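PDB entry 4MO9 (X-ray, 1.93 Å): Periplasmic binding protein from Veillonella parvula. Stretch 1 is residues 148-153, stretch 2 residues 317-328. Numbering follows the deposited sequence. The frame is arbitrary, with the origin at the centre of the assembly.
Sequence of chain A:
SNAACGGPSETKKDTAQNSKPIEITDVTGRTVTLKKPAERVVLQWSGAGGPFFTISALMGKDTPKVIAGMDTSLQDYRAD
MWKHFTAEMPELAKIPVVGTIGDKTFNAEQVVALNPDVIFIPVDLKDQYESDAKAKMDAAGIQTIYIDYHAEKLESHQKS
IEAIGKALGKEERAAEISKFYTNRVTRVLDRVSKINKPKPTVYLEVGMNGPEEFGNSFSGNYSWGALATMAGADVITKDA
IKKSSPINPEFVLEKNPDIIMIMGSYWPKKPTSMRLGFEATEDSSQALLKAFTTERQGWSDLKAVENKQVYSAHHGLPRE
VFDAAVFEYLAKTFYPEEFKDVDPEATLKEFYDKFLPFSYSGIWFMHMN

Stretch 1 (148-153) DYHAEK
Stretch 2 317-328: LPREVFDAAVFE

Three residues carry most of this contact: Glu-152 and Tyr-149 from the first stretch and Arg-319 from the second, within 396 Å² of buried surface summed over both sides. No two touching residues are closer than 166 positions in sequence, and the nearest CA atoms across the stretches are those of His-150 and Arg-319, 4.5 Å apart.

Build the first stretch as a short turn. Residues 149 to 151 have helical phi/psi, and Asp-148 OD1 receives weak bonds from the N atoms of His-150 and Ala-151. Glu-152 then breaks to phi/psi 55/45, leading to Lys-153 at the N-cap of the next helix. The second stretch makes a similar left-handed kink at Arg-319 (43/44), extends through Glu-320 (-145/165), and enters a type I turn from Glu-320 to Asp-323, closed by Asp-323 N to Glu-320 O at 3.0 Å. Residues 324 to 328 are helical, and the helix continues beyond them.

Glu-152 covers 87 Å². Its CB points sideways, but chi1 and chi2, both m, bring the carboxylate nearer the partner. There Glu-152 OE2 accepts a hydrogen bond from Arg-319 N at 2.8 Å and 158°, so a buried acid engages a backbone amide at the kink. Glu-152 OE1 sits 2.5 Å from Asp-323 OD2, a separation suggesting that one acid probably holds a proton. Glu-152 OE1 also lies 3.9 Å from Phe-327 CE1, at the edge of that ring and near its plane.

Arg-319 covers 85 Å², with chi1 and chi2 both p and chi3 t. Its aliphatic root serves packing: Arg-319 CB lies over the His-150 ring, 3.9 Å from the centroid and 18° off the normal. His-150, with chi1 m and chi2 77°, presents that face, and its NE2 comes 3.6 Å from Arg-319 CD. One water joins the polar ends, its O 2.7 Å from His-150 NE2 and accepting from Arg-319 NE at 2.8 Å. Arg-319 NH1 donates a hydrogen bond to Pro-318 O at 2.8 Å.

Tyr-149, covering 79 Å², points its CB toward the second stretch with chi1 m and chi2 -51°. Tyr-149 CB is 3.3 Å from Arg-319 O, while Glu-320 C and Val-321 CA lie over one ring face, so the flat ring packs against the backbone of the first half of the turn. Tyr-149 CZ reaches Val-321 CB at 4.1 Å, an apolar contact that suits a buried valine; the hydroxyl is satisfied elsewhere in the structure. Arg-319 CA adds a CA-H...O contact to Tyr-149 O at 3.4 Å.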

# COMPACT_ATOMS: atom_id res chain seq x y z
N ASP A 148 1.63 9.67 7.00
CA ASP A 148 1.47 8.37 7.64
C ASP A 148 0.27 7.61 7.08
O ASP A 148 -0.85 7.69 7.60
CB ASP A 148 1.35 8.50 9.17
CG ASP A 148 1.40 7.14 9.89
OD1 ASP A 148 1.71 6.11 9.25
OD2 ASP A 148 1.15 7.10 11.11
N TYR A 149 0.52 6.87 6.01
CA TYR A 149 -0.48 5.96 5.48
C TYR A 149 -0.42 4.61 6.18
O TYR A 149 -1.36 3.80 6.06
CB TYR A 149 -0.27 5.80 3.97
CG TYR A 149 -0.55 7.04 3.15
CD1 TYR A 149 -1.74 7.74 3.30
CD2 TYR A 149 0.38 7.52 2.24
CE1 TYR A 149 -2.01 8.88 2.54
CE2 TYR A 149 0.14 8.66 1.48
CZ TYR A 149 -1.07 9.33 1.64
OH TYR A 149 -1.32 10.45 0.89
N HIS A 150 0.66 4.34 6.92
CA HIS A 150 0.86 3.01 7.51
C HIS A 150 -0.06 2.80 8.71
O HIS A 150 -0.38 1.66 9.06
CB HIS A 150 2.32 2.78 7.93
CG HIS A 150 3.27 2.68 6.78
ND1 HIS A 150 3.71 3.78 6.08
CD2 HIS A 150 3.86 1.61 6.21
CE1 HIS A 150 4.53 3.39 5.12
NE2 HIS A 150 4.64 2.07 5.18
N ALA A 151 -0.49 3.90 9.34
CA ALA A 151 -1.37 3.78 10.50
C ALA A 151 -2.71 3.14 10.12
O ALA A 151 -3.37 2.50 10.94
CB ALA A 151 -1.62 5.15 11.13
N GLU A 152 -3.11 3.36 8.87
CA GLU A 152 -4.44 2.96 8.39
C GLU A 152 -5.54 3.56 9.28
O GLU A 152 -6.49 2.86 9.66
CB GLU A 152 -4.56 1.44 8.31
CG GLU A 152 -3.45 0.74 7.50
CD GLU A 152 -3.58 0.94 5.98
OE1 GLU A 152 -4.28 1.90 5.55
OE2 GLU A 152 -2.98 0.15 5.22
N LYS A 153 -5.41 4.84 9.62
CA LYS A 153 -6.48 5.55 10.30
C LYS A 153 -6.98 6.63 9.37
O LYS A 153 -6.17 7.30 8.70
CB LYS A 153 -5.99 6.20 11.59
CG LYS A 153 -5.34 5.29 12.60
CD LYS A 153 -4.83 6.14 13.76
CE LYS A 153 -3.99 5.35 14.75
NZ LYS A 153 -3.45 6.28 15.80
N LEU A 317 -0.93 -2.77 -2.22
CA LEU A 317 -2.04 -1.83 -2.18
C LEU A 317 -2.27 -1.14 -0.83
O LEU A 317 -2.70 0.02 -0.81
CB LEU A 317 -3.33 -2.48 -2.70
CG LEU A 317 -3.40 -2.85 -4.19
CD1 LEU A 317 -4.67 -3.64 -4.50
CD2 LEU A 317 -3.31 -1.60 -5.06
N PRO A 318 -2.01 -1.83 0.31
CA PRO A 318 -2.17 -1.15 1.60
C PRO A 318 -1.17 -0.01 1.86
O PRO A 318 -0.25 0.21 1.07
CB PRO A 318 -1.90 -2.26 2.62
CG PRO A 318 -2.37 -3.51 1.91
CD PRO A 318 -1.87 -3.29 0.50
N ARG A 319 -1.35 0.66 3.00
CA ARG A 319 -0.54 1.83 3.39
C ARG A 319 -0.29 2.80 2.23
O ARG A 319 0.83 3.31 2.05
CB ARG A 319 0.76 1.43 4.14
CG ARG A 319 1.65 0.32 3.53
CD ARG A 319 2.61 0.84 2.44
NE ARG A 319 3.50 -0.21 1.91
CZ ARG A 319 3.29 -0.87 0.78
NH1 ARG A 319 2.22 -0.60 0.03
NH2 ARG A 319 4.15 -1.81 0.38
N GLU A 320 -1.35 3.07 1.46
CA GLU A 320 -1.25 3.98 0.33
C GLU A 320 -2.50 4.81 0.13
O GLU A 320 -3.58 4.49 0.66
CB GLU A 320 -0.94 3.22 -0.98
CG GLU A 320 0.55 3.16 -1.36
CD GLU A 320 1.18 4.54 -1.61
OE1 GLU A 320 0.43 5.56 -1.67
OE2 GLU A 320 2.42 4.60 -1.77
N VAL A 321 -2.35 5.86 -0.67
CA VAL A 321 -3.43 6.80 -0.93
C VAL A 321 -4.64 6.11 -1.56
O VAL A 321 -5.77 6.56 -1.36
CB VAL A 321 -2.94 7.99 -1.81
CG1 VAL A 321 -2.51 7.49 -3.20
CG2 VAL A 321 -4.01 9.07 -1.92
N PHE A 322 -4.41 5.03 -2.31
CA PHE A 322 -5.51 4.33 -2.96
C PHE A 322 -6.01 3.08 -2.19
O PHE A 322 -6.75 2.27 -2.76
CB PHE A 322 -5.15 3.95 -4.42
CG PHE A 322 -3.80 3.27 -4.58
CD1 PHE A 322 -3.38 2.30 -3.67
CD2 PHE A 322 -2.97 3.59 -5.65
CE1 PHE A 322 -2.14 1.67 -3.82
CE2 PHE A 322 -1.73 2.96 -5.81
CZ PHE A 322 -1.31 2.00 -4.89
N ASP A 323 -5.62 2.94 -0.92
CA ASP A 323 -5.92 1.69 -0.20
C ASP A 323 -7.38 1.53 0.25
O ASP A 323 -7.73 0.51 0.85
CB ASP A 323 -4.92 1.38 0.95
CG ASP A 323 -5.12 2.22 2.21
OD1 ASP A 323 -6.18 2.88 2.41
OD2 ASP A 323 -4.18 2.22 3.04
N ALA A 324 -8.22 2.52 -0.06
CA ALA A 324 -9.65 2.39 0.20
C ALA A 324 -10.19 1.14 -0.49
O ALA A 324 -11.12 0.50 -0.00
CB ALA A 324 -10.41 3.62 -0.30
N ALA A 325 -9.59 0.81 -1.63
CA ALA A 325 -9.98 -0.41 -2.35
C ALA A 325 -9.72 -1.67 -1.54
O ALA A 325 -10.42 -2.68 -1.69
CB ALA A 325 -9.26 -0.48 -3.69
N VAL A 326 -8.69 -1.64 -0.69
CA VAL A 326 -8.38 -2.80 0.14
C VAL A 326 -9.41 -2.94 1.26
O VAL A 326 -9.86 -4.05 1.56
CB VAL A 326 -6.98 -2.69 0.77
CG1 VAL A 326 -6.71 -3.88 1.66
CG2 VAL A 326 -5.92 -2.61 -0.32
N PHE A 327 -9.78 -1.81 1.86
CA PHE A 327 -10.83 -1.81 2.88
C PHE A 327 -12.10 -2.42 2.30
O PHE A 327 -12.75 -3.26 2.93
CB PHE A 327 -11.12 -0.37 3.37
CG PHE A 327 -10.18 0.13 4.43
CD1 PHE A 327 -8.97 0.73 4.08
CD2 PHE A 327 -10.51 0.06 5.78
CE1 PHE A 327 -8.10 1.22 5.06
CE2 PHE A 327 -9.64 0.55 6.78
CZ PHE A 327 -8.43 1.15 6.41
N GLU A 328 -12.46 -2.01 1.08
CA GLU A 328 -13.65 -2.53 0.41
C GLU A 328 -13.53 -4.02 0.08
O GLU A 328 -14.47 -4.79 0.29
CB GLU A 328 -13.92 -1.74 -0.87
CG GLU A 328 -14.37 -0.29 -0.63
CD GLU A 328 -14.75 0.39 -1.93
OE1 GLU A 328 -14.16 0.04 -2.98
OE2 GLU A 328 -15.66 1.25 -1.91
O HOH W 1 5.79 0.28 3.47